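Local coordinates for protein AT-less polyketide synthase (Streptomyces platensis subsp. rosaceus, PDB 4TKT) that probably catalyses decarboxylative Claisen condensation as a ketosynthase domain, extending the growing polyketide chain in isomigrastatin biosynthesis, at residues P292-A298 against I331-G335; I315-H321 against L421-F427; A346-I352 against F398-V404. One frame throughout, in Å; residues are numbered along the deposited sequence.

In the fold
All three contacts lie in the C-terminal half of the thiolase-type ketosynthase fold. Contacts 2 and 3 belong to one sheet, with centres about 13 Å apart: strands 317-319 and 350-353 are neighbours, so the order 421-427, 317-319, 350-353, 403-405 runs through both to the sheet's outermost strand. Contact 1 pairs two helices, its centre about 14 Å from contact 2's and 16 Å from contact 3's. It meets contact 3 through Ile333, and contact 2 through Gln297 OE1, 3.3 Å from Phe427 CE2, and Glu332 OE1, 2.6 Å from His321 N in a probable hydrogen bond. His321, in an EAHGTGT motif, is probably an active-site histidine, so contact 2 probably lies nearest the reaction centre.

Contact 1: residues P292-A298 against I331-G335; sequences PNPLAQA and IEIAG
Pro294 and Gly335 bring the two helices together most closely, their CA atoms 4.3 Å apart. Glycine suits the spot because it lets Pro294 O approach the Gly335 CA to 3.4 Å in a CA-H...O contact. One turn on, the small Ala298 sets its CB 3.3 Å from Gly335 O. Gln297 works beside this tight patch: its chain, extended beyond CG (chi2 -176°), carries OE1 to within 3.3 Å of Glu332 CA. A water donates both to that oxygen and to Glu332 O, bridging the two. Helices 294-308 and 328-340 flank strand 317-319 in the chain, and the second is the crossover helix of a beta-alpha-beta unit leading to strand 350-353. Their local axes cross at -46°, 8.0 Å apart. Ile331 forms the apolar core, sending CG2 toward the Pro294 ring and CD1 to Pro292 CG at 3.8 Å. Proline fits a helix's first turn, where its missing N-H costs no helical bond. The looser side is where Pro294 CB meets CB of the exposed Ala334 at 4.3 Å. Asn293 is the N-cap: its OD1 accepts from Leu295 N at 3.0 Å while ND2 bonds to Gly283 O.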
loop_
_atom_site.group_PDB
_atom_site.type_symbol
_atom_site.label_atom_id
_atom_site.label_comp_id
_atom_site.label_asym_id
_atom_site.label_seq_id
_atom_site.Cartn_x
_atom_site.Cartn_y
_atom_site.Cartn_z
ATOM N N PRO A 292 0.505 -10.818 24.955
ATOM C CA PRO A 292 -0.764 -10.898 24.219
ATOM C C PRO A 292 -1.826 -11.743 24.922
ATOM O O PRO A 292 -1.503 -12.644 25.695
ATOM C CB PRO A 292 -0.357 -11.537 22.886
ATOM C CG PRO A 292 0.910 -12.255 23.174
ATOM C CD PRO A 292 1.615 -11.435 24.210
ATOM N N ASN A 293 -3.087 -11.441 24.634
ATOM C CA ASN A 293 -4.225 -12.099 25.264
ATOM C C ASN A 293 -5.048 -12.886 24.247
ATOM O O ASN A 293 -5.704 -12.296 23.391
ATOM C CB ASN A 293 -5.099 -11.055 25.962
ATOM C CG ASN A 293 -6.230 -11.666 26.766
ATOM O OD1 ASN A 293 -6.523 -12.856 26.663
ATOM N ND2 ASN A 293 -6.881 -10.839 27.570
ATOM N N PRO A 294 -5.034 -14.222 24.350
ATOM C CA PRO A 294 -5.724 -15.060 23.365
ATOM C C PRO A 294 -7.234 -14.837 23.358
ATOM O O PRO A 294 -7.857 -14.911 22.301
ATOM C CB PRO A 294 -5.382 -16.482 23.817
ATOM C CG PRO A 294 -5.112 -16.355 25.277
ATOM C CD PRO A 294 -4.438 -15.022 25.433
ATOM N N LEU A 295 -7.810 -14.558 24.522
ATOM C CA LEU A 295 -9.249 -14.341 24.617
ATOM C C LEU A 295 -9.653 -13.022 23.963
ATOM O O LEU A 295 -10.718 -12.921 23.357
ATOM C CB LEU A 295 -9.704 -14.369 26.078
ATOM C CG LEU A 295 -9.455 -15.671 26.844
ATOM C CD1 LEU A 295 -10.184 -15.655 28.179
ATOM C CD2 LEU A 295 -9.868 -16.879 26.017
ATOM N N ALA A 296 -8.796 -12.013 24.086
ATOM C CA ALA A 296 -9.053 -10.719 23.468
ATOM C C ALA A 296 -8.941 -10.822 21.954
ATOM O O ALA A 296 -9.717 -10.211 21.220
ATOM C CB ALA A 296 -8.093 -9.674 24.000
ATOM N N GLN A 297 -7.968 -11.600 21.494
ATOM C CA GLN A 297 -7.786 -11.824 20.068
ATOM C C GLN A 297 -8.989 -12.551 19.488
ATOM O O GLN A 297 -9.464 -12.219 18.404
ATOM C CB GLN A 297 -6.509 -12.620 19.806
ATOM C CG GLN A 297 -5.240 -11.881 20.182
ATOM C CD GLN A 297 -3.994 -12.657 19.826
ATOM O OE1 GLN A 297 -4.071 -13.722 19.214
ATOM N NE2 GLN A 297 -2.834 -12.127 20.203
ATOM N N ALA A 298 -9.483 -13.541 20.222
ATOM C CA ALA A 298 -10.653 -14.292 19.795
ATOM C C ALA A 298 -11.870 -13.380 19.715
ATOM O O ALA A 298 -12.698 -13.512 18.816
ATOM C CB ALA A 298 -10.919 -15.449 20.743
ATOM N N ILE A 331 -0.052 -18.406 21.070
ATOM C CA ILE A 331 -1.174 -17.637 21.594
ATOM C C ILE A 331 -2.114 -17.201 20.472
ATOM O O ILE A 331 -3.335 -17.264 20.617
ATOM C CB ILE A 331 -0.683 -16.402 22.382
ATOM C CG1 ILE A 331 -0.247 -16.820 23.787
ATOM C CG2 ILE A 331 -1.768 -15.344 22.478
ATOM C CD1 ILE A 331 0.252 -15.673 24.641
ATOM N N GLU A 332 -1.543 -16.782 19.346
ATOM C CA GLU A 332 -2.344 -16.352 18.206
ATOM C C GLU A 332 -3.216 -17.482 17.670
ATOM O O GLU A 332 -4.386 -17.273 17.346
ATOM C CB GLU A 332 -1.452 -15.813 17.089
ATOM C CG GLU A 332 -2.227 -15.464 15.829
ATOM C CD GLU A 332 -1.424 -14.638 14.849
ATOM O OE1 GLU A 332 -2.047 -13.967 14.000
ATOM O OE2 GLU A 332 -0.177 -14.656 14.923
ATOM N N ILE A 333 -2.648 -18.680 17.578
ATOM C CA ILE A 333 -3.397 -19.836 17.101
ATOM C C ILE A 333 -4.492 -20.208 18.095
ATOM O O ILE A 333 -5.603 -20.570 17.704
ATOM C CB ILE A 333 -2.475 -21.042 16.859
ATOM C CG1 ILE A 333 -1.471 -20.711 15.756
ATOM C CG2 ILE A 333 -3.279 -22.263 16.459
ATOM C CD1 ILE A 333 -2.125 -20.300 14.458
ATOM N N ALA A 334 -4.178 -20.103 19.382
ATOM C CA ALA A 334 -5.164 -20.341 20.430
ATOM C C ALA A 334 -6.332 -19.370 20.291
ATOM O O ALA A 334 -7.490 -19.748 20.473
ATOM C CB ALA A 334 -4.525 -20.210 21.802
ATOM N N GLY A 335 -6.016 -18.120 19.961
ATOM C CA GLY A 335 -7.025 -17.096 19.769
ATOM C C GLY A 335 -7.912 -17.391 18.576
ATOM O O GLY A 335 -9.134 -17.258 18.647
HETATM O O HOH W 1 -5.806 -14.634 16.968
#

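Contact 2: residues I315-H321 against L421-F427; sequences IGCIEAH and LGGLSSF
His321 lies against the backbone of Phe427, with Phe427 N 3.4 Å above one ring face and Phe427 CB in a CH-pi contact over the same imidazole. A first torsion of -166°, CG anti to the backbone N, swings the ring toward strand 421-427. The Phe427 ring turns obliquely to it and receives His321 CB at its CD2, 3.7 Å away. Upstream, strands 317-319 and 421-427 pair in parallel, as in the C-terminal half of the thiolase fold. Gly423 hydrogen-bonds on both sides of its own residue, its N to Cys317 O at 3.0 Å and its O to Glu319 N at 2.8 Å. Glycine is apt at 423, since Ile318 folds its CD1 over the Gly423 CA at 3.7 Å. Glu319 and Leu424 run side by side on the face opposite Ile318, Glu319 CG touching Leu424 CD1 at 3.6 Å. A bend at chi2 (63°) then leads the carboxylate away to a salt bridge with Lys373 and a bond from Ala355 N. Ser426 OG bonds to O of Cys186, probably the nucleophile. The contact thus packs the His321 ring against Phe427 beside the probable reaction centre, while Glu332, Lys356 and Ser354 hold that histidine's backbone N and O.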
loop_
_atom_site.group_PDB
_atom_site.type_symbol
_atom_site.label_atom_id
_atom_site.label_comp_id
_atom_site.label_asym_id
_atom_site.label_seq_id
_atom_site.Cartn_x
_atom_site.Cartn_y
_atom_site.Cartn_z
ATOM N N ILE A 315 -14.320 -19.056 5.354
ATOM C CA ILE A 315 -13.022 -18.385 5.303
ATOM C C ILE A 315 -11.991 -19.275 4.621
ATOM O O ILE A 315 -11.729 -20.391 5.070
ATOM C CB ILE A 315 -12.497 -18.013 6.705
ATOM C CG1 ILE A 315 -13.479 -17.097 7.437
ATOM C CG2 ILE A 315 -11.131 -17.345 6.595
ATOM C CD1 ILE A 315 -13.502 -15.689 6.922
ATOM N N GLY A 316 -11.414 -18.780 3.532
ATOM C CA GLY A 316 -10.474 -19.564 2.754
ATOM C C GLY A 316 -9.035 -19.369 3.181
ATOM O O GLY A 316 -8.206 -20.264 3.021
ATOM N N CYS A 317 -8.735 -18.198 3.731
ATOM C CA CYS A 317 -7.366 -17.869 4.102
ATOM C C CYS A 317 -7.309 -16.855 5.238
ATOM O O CYS A 317 -8.084 -15.900 5.275
ATOM C CB CYS A 317 -6.607 -17.334 2.884
ATOM S SG CYS A 317 -4.938 -16.734 3.229
ATOM N N ILE A 318 -6.387 -17.077 6.168
ATOM C CA ILE A 318 -6.118 -16.124 7.236
ATOM C C ILE A 318 -4.688 -15.610 7.131
ATOM O O ILE A 318 -3.736 -16.388 7.205
ATOM C CB ILE A 318 -6.322 -16.745 8.630
ATOM C CG1 ILE A 318 -7.800 -17.047 8.881
ATOM C CG2 ILE A 318 -5.790 -15.812 9.704
ATOM C CD1 ILE A 318 -8.651 -15.817 9.091
ATOM N N GLU A 319 -4.539 -14.304 6.944
ATOM C CA GLU A 319 -3.224 -13.678 6.999
ATOM C C GLU A 319 -2.936 -13.263 8.438
ATOM O O GLU A 319 -3.428 -12.238 8.915
ATOM C CB GLU A 319 -3.145 -12.480 6.050
ATOM C CG GLU A 319 -1.859 -11.668 6.152
ATOM C CD GLU A 319 -0.620 -12.457 5.778
ATOM O OE1 GLU A 319 -0.753 -13.507 5.114
ATOM O OE2 GLU A 319 0.492 -12.024 6.150
ATOM N N ALA A 320 -2.141 -14.075 9.127
ATOM C CA ALA A 320 -1.937 -13.925 10.564
ATOM C C ALA A 320 -0.885 -12.878 10.922
ATOM O O ALA A 320 -0.103 -12.441 10.077
ATOM C CB ALA A 320 -1.559 -15.269 11.172
ATOM N N HIS A 321 -0.890 -12.478 12.188
ATOM C CA HIS A 321 0.143 -11.614 12.739
ATOM C C HIS A 321 1.497 -12.298 12.576
ATOM O O HIS A 321 2.389 -11.774 11.909
ATOM C CB HIS A 321 -0.150 -11.312 14.211
ATOM C CG HIS A 321 0.661 -10.189 14.778
ATOM N ND1 HIS A 321 0.770 -8.962 14.160
ATOM C CD2 HIS A 321 1.387 -10.102 15.919
ATOM C CE1 HIS A 321 1.537 -8.172 14.890
ATOM N NE2 HIS A 321 1.923 -8.838 15.962
ATOM N N LEU A 421 -13.145 -15.586 0.497
ATOM C CA LEU A 421 -13.259 -14.898 1.777
ATOM C C LEU A 421 -11.973 -15.009 2.589
ATOM O O LEU A 421 -11.411 -16.096 2.733
ATOM C CB LEU A 421 -14.437 -15.464 2.571
ATOM C CG LEU A 421 -14.958 -14.642 3.748
ATOM C CD1 LEU A 421 -15.365 -13.254 3.291
ATOM C CD2 LEU A 421 -16.131 -15.355 4.400
ATOM N N GLY A 422 -11.508 -13.883 3.117
ATOM C CA GLY A 422 -10.259 -13.858 3.854
ATOM C C GLY A 422 -10.315 -13.067 5.146
ATOM O O GLY A 422 -11.178 -12.208 5.329
ATOM N N GLY A 423 -9.383 -13.364 6.046
ATOM C CA GLY A 423 -9.274 -12.662 7.311
ATOM C C GLY A 423 -7.865 -12.152 7.547
ATOM O O GLY A 423 -6.889 -12.770 7.119
ATOM N N LEU A 424 -7.757 -11.022 8.233
ATOM C CA LEU A 424 -6.466 -10.375 8.439
ATOM C C LEU A 424 -6.334 -9.858 9.865
ATOM O O LEU A 424 -7.163 -9.073 10.326
ATOM C CB LEU A 424 -6.291 -9.232 7.438
ATOM C CG LEU A 424 -5.125 -8.264 7.630
ATOM C CD1 LEU A 424 -3.792 -8.964 7.432
ATOM C CD2 LEU A 424 -5.263 -7.093 6.672
ATOM N N SER A 425 -5.288 -10.297 10.560
ATOM C CA SER A 425 -5.074 -9.904 11.951
ATOM C C SER A 425 -3.818 -9.057 12.138
ATOM O O SER A 425 -2.823 -9.233 11.437
ATOM C CB SER A 425 -4.987 -11.140 12.847
ATOM O OG SER A 425 -6.185 -11.891 12.805
ATOM N N SER A 426 -3.875 -8.139 13.096
ATOM C CA SER A 426 -2.709 -7.354 13.478
ATOM C C SER A 426 -2.811 -7.003 14.955
ATOM O O SER A 426 -3.788 -6.394 15.394
ATOM C CB SER A 426 -2.590 -6.090 12.624
ATOM O OG SER A 426 -1.301 -5.515 12.740
ATOM N N PHE A 427 -1.801 -7.401 15.721
ATOM C CA PHE A 427 -1.842 -7.266 17.170
ATOM C C PHE A 427 -0.697 -6.399 17.676
ATOM O O PHE A 427 0.471 -6.769 17.563
ATOM C CB PHE A 427 -1.791 -8.646 17.832
ATOM C CG PHE A 427 -2.855 -9.592 17.345
ATOM C CD1 PHE A 427 -4.161 -9.163 17.176
ATOM C CD2 PHE A 427 -2.545 -10.911 17.050
ATOM C CE1 PHE A 427 -5.143 -10.034 16.727
ATOM C CE2 PHE A 427 -3.522 -11.787 16.601
ATOM C CZ PHE A 427 -4.823 -11.347 16.440
#

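Contact 3: residues A346-I352 against F398-V404; sequences ARNFCAI and FADSPFV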
loop_
_atom_site.group_PDB
_atom_site.type_symbol
_atom_site.label_atom_id
_atom_site.label_comp_id
_atom_site.label_asym_id
_atom_site.label_seq_id
_atom_site.Cartn_x
_atom_site.Cartn_y
_atom_site.Cartn_z
ATOM N N ALA A 346 -15.225 -27.846 12.436
ATOM C CA ALA A 346 -14.477 -28.337 11.282
ATOM C C ALA A 346 -12.968 -28.177 11.465
ATOM O O ALA A 346 -12.509 -27.329 12.233
ATOM C CB ALA A 346 -14.936 -27.622 10.019
ATOM N N ARG A 347 -12.201 -28.993 10.748
ATOM C CA ARG A 347 -10.749 -28.991 10.875
ATOM C C ARG A 347 -10.045 -28.911 9.525
ATOM O O ARG A 347 -10.459 -29.554 8.561
ATOM C CB ARG A 347 -10.281 -30.243 11.620
ATOM C CG ARG A 347 -10.671 -30.283 13.087
ATOM C CD ARG A 347 -10.434 -31.661 13.682
ATOM N NE ARG A 347 -9.155 -32.225 13.257
ATOM C CZ ARG A 347 -9.013 -33.430 12.713
ATOM N NH1 ARG A 347 -10.072 -34.209 12.530
ATOM N NH2 ARG A 347 -7.809 -33.859 12.354
ATOM N N ASN A 348 -8.985 -28.108 9.469
ATOM C CA ASN A 348 -8.082 -28.063 8.320
ATOM C C ASN A 348 -8.751 -27.678 7.003
ATOM O O ASN A 348 -8.559 -28.346 5.989
ATOM C CB ASN A 348 -7.391 -29.419 8.161
ATOM C CG ASN A 348 -6.805 -29.923 9.460
ATOM O OD1 ASN A 348 -6.205 -29.162 10.219
ATOM N ND2 ASN A 348 -6.986 -31.211 9.733
ATOM N N PHE A 349 -9.525 -26.598 7.019
ATOM C CA PHE A 349 -10.202 -26.125 5.814
ATOM C C PHE A 349 -9.683 -24.755 5.387
ATOM O O PHE A 349 -9.911 -24.314 4.258
ATOM C CB PHE A 349 -11.716 -26.065 6.037
ATOM C CG PHE A 349 -12.131 -25.160 7.167
ATOM C CD1 PHE A 349 -12.274 -25.657 8.453
ATOM C CD2 PHE A 349 -12.385 -23.815 6.943
ATOM C CE1 PHE A 349 -12.658 -24.830 9.495
ATOM C CE2 PHE A 349 -12.766 -22.983 7.980
ATOM C CZ PHE A 349 -12.904 -23.491 9.257
ATOM N N CYS A 350 -8.982 -24.092 6.298
ATOM C CA CYS A 350 -8.526 -22.725 6.085
ATOM C C CYS A 350 -7.008 -22.658 5.965
ATOM O O CYS A 350 -6.291 -23.342 6.691
ATOM C CB CYS A 350 -9.009 -21.830 7.231
ATOM S SG CYS A 350 -8.625 -20.078 7.054
ATOM N N ALA A 351 -6.520 -21.839 5.041
ATOM C CA ALA A 351 -5.086 -21.647 4.883
ATOM C C ALA A 351 -4.606 -20.569 5.841
ATOM O O ALA A 351 -5.369 -19.677 6.212
ATOM C CB ALA A 351 -4.746 -21.280 3.450
ATOM N N ILE A 352 -3.344 -20.656 6.246
ATOM C CA ILE A 352 -2.780 -19.667 7.154
ATOM C C ILE A 352 -1.291 -19.457 6.873
ATOM O O ILE A 352 -0.584 -20.380 6.466
ATOM C CB ILE A 352 -3.001 -20.076 8.635
ATOM C CG1 ILE A 352 -2.728 -18.896 9.574
ATOM C CG2 ILE A 352 -2.170 -21.301 9.004
ATOM C CD1 ILE A 352 -3.103 -19.167 11.015
ATOM N N PHE A 398 -1.601 -27.942 14.597
ATOM C CA PHE A 398 -2.388 -27.522 13.443
ATOM C C PHE A 398 -3.339 -28.615 12.977
ATOM O O PHE A 398 -4.351 -28.334 12.335
ATOM C CB PHE A 398 -1.468 -27.101 12.296
ATOM C CG PHE A 398 -1.083 -25.652 12.335
ATOM C CD1 PHE A 398 -2.023 -24.683 12.642
ATOM C CD2 PHE A 398 0.218 -25.258 12.076
ATOM C CE1 PHE A 398 -1.677 -23.349 12.681
ATOM C CE2 PHE A 398 0.573 -23.922 12.114
ATOM C CZ PHE A 398 -0.376 -22.966 12.418
ATOM N N ALA A 399 -3.009 -29.860 13.307
ATOM C CA ALA A 399 -3.853 -30.997 12.960
ATOM C C ALA A 399 -5.229 -30.868 13.604
ATOM O O ALA A 399 -6.249 -31.137 12.969
ATOM C CB ALA A 399 -3.189 -32.296 13.380
ATOM N N ASP A 400 -5.250 -30.457 14.868
ATOM C CA ASP A 400 -6.502 -30.216 15.575
ATOM C C ASP A 400 -6.821 -28.726 15.564
ATOM O O ASP A 400 -6.910 -28.084 16.611
ATOM C CB ASP A 400 -6.426 -30.740 17.010
ATOM C CG ASP A 400 -7.778 -30.747 17.701
ATOM O OD1 ASP A 400 -8.808 -30.814 16.998
ATOM O OD2 ASP A 400 -7.808 -30.687 18.950
ATOM N N SER A 401 -6.983 -28.182 14.364
ATOM C CA SER A 401 -7.248 -26.763 14.186
ATOM C C SER A 401 -8.003 -26.556 12.879
ATOM O O SER A 401 -8.055 -27.459 12.045
ATOM C CB SER A 401 -5.940 -25.969 14.187
ATOM O OG SER A 401 -5.262 -26.112 12.951
ATOM N N PRO A 402 -8.600 -25.369 12.692
ATOM C CA PRO A 402 -9.249 -25.095 11.405
ATOM C C PRO A 402 -8.248 -24.938 10.266
ATOM O O PRO A 402 -8.652 -24.895 9.106
ATOM C CB PRO A 402 -9.979 -23.767 11.650
ATOM C CG PRO A 402 -10.080 -23.638 13.128
ATOM C CD PRO A 402 -8.864 -24.306 13.677
ATOM N N PHE A 403 -6.962 -24.867 10.594
ATOM C CA PHE A 403 -5.969 -24.396 9.638
ATOM C C PHE A 403 -5.062 -25.461 9.036
ATOM O O PHE A 403 -4.929 -26.569 9.558
ATOM C CB PHE A 403 -5.091 -23.331 10.297
ATOM C CG PHE A 403 -5.867 -22.241 10.964
ATOM C CD1 PHE A 403 -6.579 -21.323 10.211
ATOM C CD2 PHE A 403 -5.883 -22.130 12.343
ATOM C CE1 PHE A 403 -7.296 -20.315 10.822
ATOM C CE2 PHE A 403 -6.597 -21.124 12.959
ATOM C CZ PHE A 403 -7.304 -20.215 12.197
ATOM N N VAL A 404 -4.450 -25.093 7.915
ATOM C CA VAL A 404 -3.337 -25.825 7.327
ATOM C C VAL A 404 -2.260 -24.815 6.945
ATOM O O VAL A 404 -2.499 -23.924 6.130
ATOM C CB VAL A 404 -3.756 -26.633 6.084
ATOM C CG1 VAL A 404 -2.530 -27.179 5.372
ATOM C CG2 VAL A 404 -4.695 -27.759 6.474
#
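Pro402 O accepts twice, from Phe349 N and from Cys350 N, the latter at 2.9 Å, so one oxygen serves two successive amides as the loop becomes strand. Here the two segments form a parallel strand pair, 350-353 with 403-405, the latter the outermost strand on its side of the ketosynthase sheet. Cys350 O takes Val404 N at 2.8 Å, while the bond from Ile352 N to Val404 O is weak. Before the strand, Asn348 N bonds to Ser401 O in the carbonyl plane of Ser401, on a lone pair. Asn348 has left-handed backbone angles, a conformation asparagine tolerates better than most residues. Farther out, Arg347 grips the backbone oxygen of Ala399 side-on, its NE at 3.1 Å and its NH2 at 3.2 Å, with that oxygen close to the guanidinium plane. A bend at chi3 (43°) turns the end of the long chain back to the loop; arginine suits this exposed position, spending two N-H groups on one carbonyl. Asp400 adds only an electrostatic attraction, its carboxylate lying well out of the guanidinium plane. Ser401 makes an ST turn, its OG accepting from Phe403 N. Packing takes over on the buried side. Phe403 has its own neighbour Pro402 CB over one ring face and Ile352 CD1 over the opposite one, a CH-pi contact of 4.1 Å to the centroid. Ile352 also lays CG2 against Phe403 CB, and Phe340 of helix 328-340 meets the same ring. On the opposite, more exposed side, Val404 CG2 rests on Asn348 CB at 3.6 Å. Flat and rigid, Phe349 rests CE1 on Pro402 CB at 3.6 Å, while Arg313 makes a cation-pi contact with it. At the edge of the Phe403 ring, Cys350 SG sits 5.1 Å from the centroid.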